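Local coordinates for protein 2,4-dihydroxyhept-2-ene-1,7-dioic acid aldolase (Kordia algicida OT-1, PDB 6BDD) that binds heme as an H-NOX protein and probably senses nitric oxide or oxygen through it, at residues N127-I132 / F174-N179. Numbering follows the deposited sequence.
Sequences NSLTMI and FIINKN
Asn-127 OD1 is gripped by two groups: a water donates to it at 2.7 Å, and Lys-178 NZ reaches it in a weak bond of 3.2 Å. The water also accepts from NZ, closing a triangle where the strand pair ends. This pairing joins the two inner strands of the four-stranded antiparallel sheet of the H-NOX fold. Hydrogen-bonded pairs Leu-129/Ile-176 and Met-131/Phe-174 alternate with non-hydrogen-bonded pairs Ser-128/Asn-177 and Thr-130/Ile-175. Phe-174 O accepts one hydrogen bond, from Met-131 N at 2.9 Å, and is also touched by the CA-H of Thr-130. Met-131 O receives Phe-174 N at 2.7 Å.

Apolar residues suit the buried face, where the helices 92-96 and 140-153 pack. Leu-129 and Ile-176 point the same way, side by side, and meet through CD2 and CD1 at 4.1 Å; Met-131 CE approaches the same Ile-176 methyl. The flexible thioether of Met-131 also reaches to within about 5 Å of the heme at its nearest atoms. Phe-174 instead turns its ring away from Met-131 toward Met-147 and Leu-162, beside the heme-binding Tyr-133.

The other, partly exposed face mixes polar Ser-128 and Asn-177 with Thr-130 and Ile-175, whose beta-branching suits an extended strand. Asn-177 ND2 swings across to Ser-128 CB at 3.4 Å, while Ser-128 OG hydrogen-bonds Thr-125 OG1 in the turn before the strand.

At the margin, Lys-178 N donates to Asn-127 O at 2.8 Å. A long, flexible lysine suits this place: its chain bends about CG-CD (chi3 86°), carrying NZ back to Asn-127 OD1.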
loop_
_atom_site.group_PDB
_atom_site.type_symbol
_atom_site.label_atom_id
_atom_site.label_comp_id
_atom_site.label_asym_id
_atom_site.label_seq_id
_atom_site.Cartn_x
_atom_site.Cartn_y
_atom_site.Cartn_z
ATOM N N ASN A 127 9.271 8.591 -18.462
ATOM C CA ASN A 127 10.027 7.876 -17.441
ATOM C C ASN A 127 10.043 8.613 -16.105
ATOM O O ASN A 127 10.875 8.306 -15.247
ATOM C CB ASN A 127 11.460 7.621 -17.914
ATOM C CG ASN A 127 11.512 6.865 -19.226
ATOM O OD1 ASN A 127 10.908 5.803 -19.367
ATOM N ND2 ASN A 127 12.233 7.414 -20.197
ATOM N N SER A 128 9.146 9.577 -15.908
ATOM C CA SER A 128 9.091 10.309 -14.651
ATOM C C SER A 128 7.644 10.652 -14.333
ATOM O O SER A 128 6.816 10.813 -15.233
ATOM C CB SER A 128 9.942 11.584 -14.698
ATOM O OG SER A 128 9.365 12.553 -15.554
ATOM N N LEU A 129 7.352 10.763 -13.038
ATOM C CA LEU A 129 5.997 11.047 -12.584
ATOM C C LEU A 129 6.061 11.698 -11.212
ATOM O O LEU A 129 6.678 11.151 -10.293
ATOM C CB LEU A 129 5.158 9.766 -12.530
ATOM C CG LEU A 129 3.719 9.910 -12.034
ATOM C CD1 LEU A 129 2.893 10.726 -13.015
ATOM C CD2 LEU A 129 3.093 8.544 -11.808
ATOM N N THR A 130 5.428 12.860 -11.079
ATOM C CA THR A 130 5.307 13.557 -9.804
ATOM C C THR A 130 3.838 13.577 -9.405
ATOM O O THR A 130 2.999 14.108 -10.141
ATOM C CB THR A 130 5.862 14.979 -9.893
ATOM O OG1 THR A 130 7.254 14.930 -10.230
ATOM C CG2 THR A 130 5.694 15.698 -8.563
ATOM N N MET A 131 3.531 12.994 -8.249
ATOM C CA MET A 131 2.161 12.892 -7.770
ATOM C C MET A 131 2.079 13.359 -6.325
ATOM O O MET A 131 3.033 13.225 -5.554
ATOM C CB MET A 131 1.631 11.456 -7.873
ATOM C CG MET A 131 1.360 10.985 -9.290
ATOM S SD MET A 131 0.319 9.516 -9.317
ATOM C CE MET A 131 1.265 8.410 -8.274
ATOM N N ILE A 132 0.922 13.907 -5.967
ATOM C CA ILE A 132 0.632 14.321 -4.600
ATOM C C ILE A 132 -0.278 13.276 -3.973
ATOM O O ILE A 132 -1.396 13.044 -4.453
ATOM C CB ILE A 132 -0.013 15.715 -4.554
ATOM C CG1 ILE A 132 0.884 16.743 -5.246
ATOM C CG2 ILE A 132 -0.280 16.127 -3.115
ATOM C CD1 ILE A 132 2.233 16.922 -4.587
ATOM N N PHE A 174 5.228 12.576 -4.159
ATOM C CA PHE A 174 5.990 11.456 -4.696
ATOM C C PHE A 174 6.707 11.910 -5.962
ATOM O O PHE A 174 6.062 12.338 -6.924
ATOM C CB PHE A 174 5.076 10.269 -5.008
ATOM C CG PHE A 174 4.754 9.414 -3.814
ATOM C CD1 PHE A 174 3.797 9.813 -2.896
ATOM C CD2 PHE A 174 5.395 8.203 -3.622
ATOM C CE1 PHE A 174 3.493 9.022 -1.803
ATOM C CE2 PHE A 174 5.094 7.406 -2.532
ATOM C CZ PHE A 174 4.144 7.817 -1.621
ATOM N N ILE A 175 8.034 11.820 -5.958
ATOM C CA ILE A 175 8.849 12.107 -7.133
ATOM C C ILE A 175 9.392 10.777 -7.635
ATOM O O ILE A 175 10.274 10.178 -7.007
ATOM C CB ILE A 175 9.981 13.095 -6.827
ATOM C CG1 ILE A 175 9.407 14.438 -6.369
ATOM C CG2 ILE A 175 10.863 13.287 -8.051
ATOM C CD1 ILE A 175 9.876 14.866 -4.998
ATOM N N ILE A 176 8.864 10.312 -8.764
ATOM C CA ILE A 176 9.176 8.996 -9.306
ATOM C C ILE A 176 10.004 9.174 -10.571
ATOM O O ILE A 176 9.614 9.922 -11.476
ATOM C CB ILE A 176 7.894 8.194 -9.593
ATOM C CG1 ILE A 176 7.035 8.103 -8.328
ATOM C CG2 ILE A 176 8.238 6.811 -10.112
ATOM C CD1 ILE A 176 5.575 7.807 -8.599
ATOM N N ASN A 177 11.145 8.490 -10.630
ATOM C CA ASN A 177 12.037 8.527 -11.787
ATOM C C ASN A 177 12.425 7.096 -12.135
ATOM O O ASN A 177 13.159 6.449 -11.381
ATOM C CB ASN A 177 13.278 9.374 -11.503
ATOM C CG ASN A 177 12.962 10.851 -11.380
ATOM O OD1 ASN A 177 13.157 11.453 -10.325
ATOM N ND2 ASN A 177 12.471 11.443 -12.463
ATOM N N LYS A 178 11.934 6.605 -13.270
ATOM C CA LYS A 178 12.248 5.249 -13.693
ATOM C C LYS A 178 13.707 5.143 -14.116
ATOM O O LYS A 178 14.250 6.040 -14.767
ATOM C CB LYS A 178 11.337 4.823 -14.845
ATOM C CG LYS A 178 11.334 3.324 -15.107
ATOM C CD LYS A 178 10.470 2.965 -16.306
ATOM C CE LYS A 178 11.248 3.085 -17.605
ATOM N NZ LYS A 178 10.426 2.690 -18.782
ATOM N N ASN A 179 14.343 4.037 -13.739
ATOM C CA ASN A 179 15.729 3.799 -14.108
ATOM C C ASN A 179 15.820 3.165 -15.493
ATOM O O ASN A 179 14.843 2.644 -16.036
ATOM C CB ASN A 179 16.416 2.880 -13.094
ATOM C CG ASN A 179 16.358 3.413 -11.678
ATOM O OD1 ASN A 179 15.876 2.738 -10.768
ATOM N ND2 ASN A 179 16.859 4.627 -11.481
HETATM O O HOH W 1 9.621 4.222 -21.188
#